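Local coordinates for ureidoglycolate hydrolase (Arabidopsis thaliana, PDB 4PXE), which catalyses the manganese-dependent hydrolysis of (S)-ureidoglycolate to glyoxylate, ammonium and carbon dioxide, a step of purine breakdown in plants, at the interface of chains A and B. Sequence-based numbering; all coordinates share one arbitrary frame. Chains: chain A/B, Ureidoglycolate hydrolase.

All three contacts belong to the interface of the homodimer, which is two-fold symmetric, so each recurs with the chains exchanged. Contact 1 lies about 13 Å from contact 3 and about 32 Å from contact 2, with contacts 2 and 3 about 24 Å apart, all between centres of their C-alpha atoms. Contact 1 uses A:Asn294 and B:Asp305, contact 2 B:Asn294 and A:Asp305, so contact 1 lies at the pocket of chain B and contact 2 beside that of chain A. Strand 280-289 and the loop after it run from contact 3 towards A:Asn294. A:His244 and A:Asn294, within the dimerization region 230-345, probably complete the neighbouring active site.

Contact 1: the interface of chains A and B. Residues chain A 244-246, 294; chain B 305, 307, 377, 402.
The imidazoles of A:His244 and B:His402 stack across the interface, their planes 16° apart and their centroids 4.1 Å from each other. The overlap is offset: CD2 of A:His244 lies over the middle of the B:His402 ring, whereas ND1 of B:His402 lies towards the rim of its partner.

A direct hydrogen bond runs across, from B:His402 ND1 to the backbone O of A:Asn294 at 2.9 Å. The acceptor lies in the imidazole plane, but the donor sits above the carbonyl plane. B:His402 also binds the second manganese, so this bond to chain A probably helps fix the rotation of a metal ligand of chain B. With CG between backbone N and carbonyl carbon (chi1 52°), A:Asn294 brings its amide ND2 within 3.4 Å of B:His402 CE1, the planes 66° apart.

On the guanidinium of B:Arg307, CA of A:Gly246 rests over the centre, 3.4 Å from CZ, and CE1 of the B:Tyr377 ring covers the rim of the opposite face. B:Asp305 holds it side-on, OD1 taking NE through its syn lone pair and OD2 forming a salt bridge with NH2 at 2.9 Å. Within chain A, A:Gly246 N donates to A:His244 ND1 (3.0 Å), which probably steadies the stacked ring.

Water 1 joins A:Ala245 O (2.8 Å) to B:Asp305 O and OD1.

A:His244 ends strand 243-244 and A:Asn294 lies in a loop; both reach the substrate pocket of chain B, where B:Arg307 projects from strand 299-308.

Contact 2: the interface of chains A and B. Residues chain A 139, 233, 303-305; chain B 293-294.
B:Ile293 packs between A:Pro139 and strands 230-239 and 299-308 of chain A, and its two branches part to different walls. CG2 packs on the ring of A:Pro139, 3.6 Å from CG. The longer branch goes the other way: CG1 is anti to the backbone N (chi1 -168°) and the chain stays extended, carrying CD1 to A:Ser233 CB at 3.7 Å. A:Glu303 meets this branch with its CB at 3.8 Å from CD1; the two side chains cross at about a right angle, and it is the aliphatic CB of the glutamate that packs on the arm. An alanine here would lose both CG2 and the CG1-CD1 arm, and would probably leave a gap between A:Pro139 and A:Ser233.

Next along the loop, B:Asn294 adds a lighter van der Waals contact, its amide ND2 lying 3.6 Å from CD of A:Pro139. Its CB faces the carboxylate of A:Asp305, whose own CB packs near B:Ile293 O at 3.6 Å.

A water links the two backbones. Water 2 sits between the chains, 2.6 Å from the carbonyl A:Glu303 O and 2.6 Å from the carbonyl B:Ile293 O.

Contact 3: the interface of chains A and B. Residues chain A 289-290; chain B 97-98.
The imidazole of A:His289 points an edge at the phenol ring of B:Tyr98, the two planes 61° apart and the centroids 4.9 Å from each other. This is a ring-packed patch of the homodimer interface, between the end of strand 280-289 and a loop of chain B. CE1, the carbon between the two ring nitrogens, leads the approach. It stands over one face of the tyrosine, displaced towards the CG-CD2 rim, with CD2 at 3.6 Å and CG at 3.7 Å.

Torsions on both sides set up the meeting. A:His289 has CG anti to the backbone N (chi1 169°), which sends the imidazole away from the strand end towards chain B. On B:Tyr98, CG opposite the carbonyl carbon places the ring in the imidazole's path, and chi2 of -84° turns its face to it.

Beside the rings, A:Pro290 follows a cis peptide bond and lies against one imidazole face, CB over its centre. That backing probably limits how the imidazole can turn. The same CB also reaches towards B:Tyr98 CB, at 4.2 Å.

Its contact with the preceding residue of chain B is to the main chain: A:Pro290 CB lies 3.6 Å from the carbonyl B:Pro97 O.

Contact 1: the interface of chains A and B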
ATOM      1  N   HIS A 244      -2.325   0.773 -19.619  1.00 11.97           N
ATOM      2  CA  HIS A 244      -2.107   2.203 -19.602  1.00 12.69           C
ATOM      3  C   HIS A 244      -3.375   2.997 -19.276  1.00 11.18           C
ATOM      4  O   HIS A 244      -4.374   2.913 -20.006  1.00 11.59           O
ATOM      5  CB  HIS A 244      -1.557   2.598 -20.971  1.00 12.57           C
ATOM      6  CG  HIS A 244      -0.893   3.933 -20.989  1.00 12.93           C
ATOM      7  ND1 HIS A 244      -1.588   5.112 -20.827  1.00 14.02           N
ATOM      8  CD2 HIS A 244       0.404   4.278 -21.161  1.00 12.88           C
ATOM      9  CE1 HIS A 244      -0.745   6.129 -20.897  1.00 14.52           C
ATOM     10  NE2 HIS A 244       0.469   5.649 -21.095  1.00 13.45           N
ATOM     11  N   ALA A 245      -3.324   3.792 -18.203  1.00 12.39           N
ATOM     12  CA  ALA A 245      -4.509   4.528 -17.755  1.00 12.43           C
ATOM     13  C   ALA A 245      -5.023   5.534 -18.777  1.00 12.88           C
ATOM     14  O   ALA A 245      -6.222   5.842 -18.801  1.00 13.08           O
ATOM     15  CB  ALA A 245      -4.229   5.231 -16.427  1.00 13.94           C
ATOM     16  N   GLY A 246      -4.130   6.050 -19.622  1.00 11.71           N
ATOM     17  CA  GLY A 246      -4.515   7.043 -20.607  1.00 12.91           C
ATOM     18  C   GLY A 246      -5.021   6.441 -21.902  1.00 12.06           C
ATOM     19  O   GLY A 246      -5.844   7.034 -22.596  1.00 14.02           O
ATOM     20  N   ASN A 294      -0.937   6.205 -13.140  1.00 11.72           N
ATOM     21  CA  ASN A 294      -1.216   6.055 -14.568  1.00 11.14           C
ATOM     22  C   ASN A 294      -1.164   4.604 -15.064  1.00 12.61           C
ATOM     23  O   ASN A 294      -0.965   4.340 -16.260  1.00 13.02           O
ATOM     24  CB  ASN A 294      -0.329   6.993 -15.408  1.00 11.81           C
ATOM     25  CG  ASN A 294       1.166   6.870 -15.093  1.00 11.86           C
ATOM     26  OD1 ASN A 294       1.577   6.304 -14.083  1.00 12.73           O
ATOM     27  ND2 ASN A 294       1.989   7.437 -15.979  1.00 12.87           N
TER
ATOM     28  N   ASP B 305      -6.349   9.729 -12.309  1.00 11.00           N
ATOM     29  CA  ASP B 305      -5.888  10.192 -13.618  1.00 10.41           C
ATOM     30  C   ASP B 305      -7.119  10.338 -14.505  1.00 11.44           C
ATOM     31  O   ASP B 305      -7.957   9.444 -14.544  1.00 11.78           O
ATOM     32  CB  ASP B 305      -4.932   9.129 -14.181  1.00 12.39           C
ATOM     33  CG  ASP B 305      -4.442   9.444 -15.579  1.00 13.04           C
ATOM     34  OD1 ASP B 305      -5.250   9.362 -16.522  1.00 12.56           O
ATOM     35  OD2 ASP B 305      -3.228   9.736 -15.721  1.00 13.17           O
ATOM     36  N   ARG B 307      -8.481  12.065 -18.508  1.00 11.02           N
ATOM     37  CA  ARG B 307      -8.044  12.692 -19.761  1.00 10.65           C
ATOM     38  C   ARG B 307      -9.141  12.652 -20.801  1.00 11.71           C
ATOM     39  O   ARG B 307     -10.063  11.850 -20.708  1.00 12.65           O
ATOM     40  CB  ARG B 307      -6.833  11.963 -20.362  1.00 12.05           C
ATOM     41  CG  ARG B 307      -5.843  11.421 -19.348  1.00 12.06           C
ATOM     42  CD  ARG B 307      -4.680  10.731 -19.993  1.00 12.17           C
ATOM     43  NE  ARG B 307      -3.921  10.011 -18.985  1.00 10.67           N
ATOM     44  CZ  ARG B 307      -2.709   9.512 -19.179  1.00 11.43           C
ATOM     45  NH1 ARG B 307      -2.113   9.658 -20.362  1.00 11.57           N
ATOM     46  NH2 ARG B 307      -2.103   8.868 -18.193  1.00 11.57           N
ATOM     47  N   TYR B 377       0.099  11.051 -22.754  1.00 10.94           N
ATOM     48  CA  TYR B 377       0.852  12.295 -22.869  1.00 10.88           C
ATOM     49  C   TYR B 377       2.332  11.954 -23.009  1.00  9.84           C
ATOM     50  O   TYR B 377       2.733  10.798 -22.842  1.00 11.21           O
ATOM     51  CB  TYR B 377       0.576  13.272 -21.708  1.00 12.57           C
ATOM     52  CG  TYR B 377       0.823  12.704 -20.322  1.00 11.94           C
ATOM     53  CD1 TYR B 377      -0.232  12.264 -19.524  1.00 13.62           C
ATOM     54  CD2 TYR B 377       2.112  12.582 -19.816  1.00 12.99           C
ATOM     55  CE1 TYR B 377      -0.007  11.723 -18.252  1.00 13.67           C
ATOM     56  CE2 TYR B 377       2.353  12.047 -18.551  1.00 13.12           C
ATOM     57  CZ  TYR B 377       1.290  11.617 -17.771  1.00 12.43           C
ATOM     58  OH  TYR B 377       1.526  11.079 -16.525  1.00 14.39           O
ATOM     59  N   HIS B 402       2.683   0.087 -20.110  1.00 10.97           N
ATOM     60  CA  HIS B 402       2.688   0.189 -18.649  1.00 12.11           C
ATOM     61  C   HIS B 402       2.530  -1.170 -17.980  1.00 13.95           C
ATOM     62  O   HIS B 402       1.968  -1.280 -16.890  1.00 15.48           O
ATOM     63  CB  HIS B 402       1.642   1.188 -18.152  1.00 12.63           C
ATOM     64  CG  HIS B 402       2.073   2.613 -18.291  1.00 12.95           C
ATOM     65  ND1 HIS B 402       1.293   3.674 -17.880  1.00 14.37           N
ATOM     66  CD2 HIS B 402       3.213   3.151 -18.783  1.00 14.10           C
ATOM     67  CE1 HIS B 402       1.930   4.805 -18.121  1.00 14.58           C
ATOM     68  NE2 HIS B 402       3.105   4.516 -18.655  1.00 14.95           N
TER
HETATM   69  O   HOH W   1      -7.348   7.540 -16.937  1.00 13.44           O

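Contact 2: the interface of chains A and B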
ATOM      1  N   PRO A 139      -3.134 -10.199  14.162  1.00 14.47           N
ATOM      2  CA  PRO A 139      -2.898 -10.896  12.885  1.00 14.84           C
ATOM      3  C   PRO A 139      -1.993 -10.127  11.927  1.00 15.13           C
ATOM      4  O   PRO A 139      -1.857 -10.530  10.769  1.00 16.64           O
ATOM      5  CB  PRO A 139      -4.307 -10.996  12.291  1.00 15.89           C
ATOM      6  CG  PRO A 139      -4.992  -9.766  12.789  1.00 12.84           C
ATOM      7  CD  PRO A 139      -4.485  -9.606  14.220  1.00 13.03           C
ATOM      8  N   SER A 233     -11.949 -14.252   9.239  1.00 13.82           N
ATOM      9  CA  SER A 233     -11.268 -13.343   8.329  1.00 13.90           C
ATOM     10  C   SER A 233     -11.064 -13.997   6.969  1.00 14.90           C
ATOM     11  O   SER A 233     -10.930 -15.218   6.863  1.00 16.18           O
ATOM     12  CB  SER A 233      -9.944 -12.845   8.905  1.00 16.95           C
ATOM     13  OG  SER A 233      -8.951 -13.835   8.833  1.00 18.80           O
ATOM     14  N   GLU A 303      -8.384  -7.695   2.598  1.00 12.01           N
ATOM     15  CA  GLU A 303      -8.481  -8.539   3.779  1.00 13.10           C
ATOM     16  C   GLU A 303      -9.680  -8.063   4.576  1.00 14.63           C
ATOM     17  O   GLU A 303      -9.811  -6.872   4.890  1.00 14.12           O
ATOM     18  CB  GLU A 303      -7.183  -8.517   4.591  1.00 14.36           C
ATOM     19  CG  GLU A 303      -5.999  -8.890   3.727  1.00 16.64           C
ATOM     20  CD  GLU A 303      -4.720  -9.127   4.498  1.00 20.24           C
ATOM     21  OE1 GLU A 303      -4.777  -9.394   5.719  1.00 21.96           O
ATOM     22  OE2 GLU A 303      -3.646  -9.054   3.871  1.00 22.09           O
ATOM     23  N   ILE A 304     -10.564  -9.012   4.874  1.00 13.89           N
ATOM     24  CA  ILE A 304     -11.893  -8.736   5.388  1.00 13.85           C
ATOM     25  C   ILE A 304     -12.061  -9.396   6.745  1.00 14.66           C
ATOM     26  O   ILE A 304     -11.732 -10.568   6.908  1.00 14.09           O
ATOM     27  CB  ILE A 304     -12.955  -9.305   4.429  1.00 13.04           C
ATOM     28  CG1 ILE A 304     -12.778  -8.702   3.025  1.00 16.55           C
ATOM     29  CG2 ILE A 304     -14.359  -9.040   4.953  1.00 16.46           C
ATOM     30  CD1 ILE A 304     -13.629  -9.374   1.933  1.00 15.76           C
ATOM     31  N   ASP A 305     -12.566  -8.632   7.713  1.00 11.78           N
ATOM     32  CA  ASP A 305     -12.804  -9.113   9.072  1.00 11.69           C
ATOM     33  C   ASP A 305     -14.318  -9.136   9.242  1.00 12.72           C
ATOM     34  O   ASP A 305     -14.989  -8.171   8.913  1.00 13.58           O
ATOM     35  CB  ASP A 305     -12.151  -8.130  10.057  1.00 12.87           C
ATOM     36  CG  ASP A 305     -12.411  -8.478  11.507  1.00 14.86           C
ATOM     37  OD1 ASP A 305     -13.552  -8.298  11.977  1.00 14.05           O
ATOM     38  OD2 ASP A 305     -11.458  -8.896  12.181  1.00 13.87           O
TER
ATOM     39  N   ILE B 293      -6.094  -5.312   9.108  1.00 12.72           N
ATOM     40  CA  ILE B 293      -7.351  -6.018   8.854  1.00 12.90           C
ATOM     41  C   ILE B 293      -8.401  -5.695   9.912  1.00 12.52           C
ATOM     42  O   ILE B 293      -9.587  -5.627   9.604  1.00 14.46           O
ATOM     43  CB  ILE B 293      -7.133  -7.564   8.740  1.00 14.58           C
ATOM     44  CG1 ILE B 293      -8.389  -8.233   8.179  1.00 15.97           C
ATOM     45  CG2 ILE B 293      -6.742  -8.196  10.090  1.00 14.30           C
ATOM     46  CD1 ILE B 293      -8.252  -9.725   8.015  1.00 17.09           C
ATOM     47  N   ASN B 294      -7.946  -5.476  11.148  1.00 13.11           N
ATOM     48  CA  ASN B 294      -8.852  -5.284  12.275  1.00 12.68           C
ATOM     49  C   ASN B 294      -8.898  -3.840  12.799  1.00 12.73           C
ATOM     50  O   ASN B 294      -9.253  -3.580  13.963  1.00 13.50           O
ATOM     51  CB  ASN B 294      -8.563  -6.311  13.387  1.00 14.11           C
ATOM     52  CG  ASN B 294      -7.101  -6.337  13.827  1.00 13.17           C
ATOM     53  OD1 ASN B 294      -6.209  -5.812  13.152  1.00 14.02           O
ATOM     54  ND2 ASN B 294      -6.850  -6.972  14.976  1.00 13.30           N
TER
HETATM   55  O   HOH W   2     -10.587  -5.995   7.228  1.00 24.07           O

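Contact 3: the interface of chains A and B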
ATOM      1  N   HIS A 289      -2.201  -3.186  -7.146  1.00 13.31           N
ATOM      2  CA  HIS A 289      -0.958  -3.404  -7.869  1.00 14.30           C
ATOM      3  C   HIS A 289      -1.205  -3.067  -9.331  1.00 14.30           C
ATOM      4  O   HIS A 289      -2.221  -3.471  -9.896  1.00 13.51           O
ATOM      5  CB  HIS A 289      -0.527  -4.869  -7.749  1.00 14.79           C
ATOM      6  CG  HIS A 289       0.594  -5.247  -8.669  1.00 17.50           C
ATOM      7  ND1 HIS A 289       1.922  -5.081  -8.336  1.00 18.49           N
ATOM      8  CD2 HIS A 289       0.582  -5.775  -9.918  1.00 20.72           C
ATOM      9  CE1 HIS A 289       2.680  -5.496  -9.336  1.00 20.96           C
ATOM     10  NE2 HIS A 289       1.891  -5.915 -10.311  1.00 21.61           N
ATOM     11  N   PRO A 290      -0.266  -2.343  -9.968  1.00 13.89           N
ATOM     12  CA  PRO A 290       1.048  -1.939  -9.439  1.00 14.71           C
ATOM     13  C   PRO A 290       1.053  -0.718  -8.514  1.00 13.50           C
ATOM     14  O   PRO A 290       2.098  -0.420  -7.923  1.00 17.22           O
ATOM     15  CB  PRO A 290       1.850  -1.632 -10.715  1.00 17.02           C
ATOM     16  CG  PRO A 290       0.842  -1.243 -11.686  1.00 20.79           C
ATOM     17  CD  PRO A 290      -0.394  -2.056 -11.407  1.00 15.85           C
TER
ATOM     18  N   PRO B  97       6.345   1.794 -11.885  1.00 14.40           N
ATOM     19  CA  PRO B  97       6.492   0.447 -11.319  1.00 14.39           C
ATOM     20  C   PRO B  97       5.867  -0.674 -12.160  1.00 12.63           C
ATOM     21  O   PRO B  97       4.715  -0.584 -12.584  1.00 14.08           O
ATOM     22  CB  PRO B  97       5.772   0.572  -9.974  1.00 15.97           C
ATOM     23  CG  PRO B  97       6.000   2.001  -9.575  1.00 15.77           C
ATOM     24  CD  PRO B  97       5.887   2.770 -10.880  1.00 14.02           C
ATOM     25  N   TYR B  98       6.657  -1.720 -12.402  1.00 12.71           N
ATOM     26  CA  TYR B  98       6.189  -2.928 -13.090  1.00 13.29           C
ATOM     27  C   TYR B  98       5.670  -2.642 -14.483  1.00 14.61           C
ATOM     28  O   TYR B  98       4.571  -3.060 -14.866  1.00 14.19           O
ATOM     29  CB  TYR B  98       5.138  -3.670 -12.245  1.00 16.12           C
ATOM     30  CG  TYR B  98       5.740  -4.279 -10.998  1.00 16.51           C
ATOM     31  CD1 TYR B  98       6.364  -5.515 -11.052  1.00 19.49           C
ATOM     32  CD2 TYR B  98       5.716  -3.602  -9.791  1.00 20.90           C
ATOM     33  CE1 TYR B  98       6.934  -6.081  -9.928  1.00 23.40           C
ATOM     34  CE2 TYR B  98       6.288  -4.161  -8.652  1.00 24.64           C
ATOM     35  CZ  TYR B  98       6.895  -5.397  -8.738  1.00 24.34           C
ATOM     36  OH  TYR B  98       7.464  -5.975  -7.621  1.00 33.30           O
TER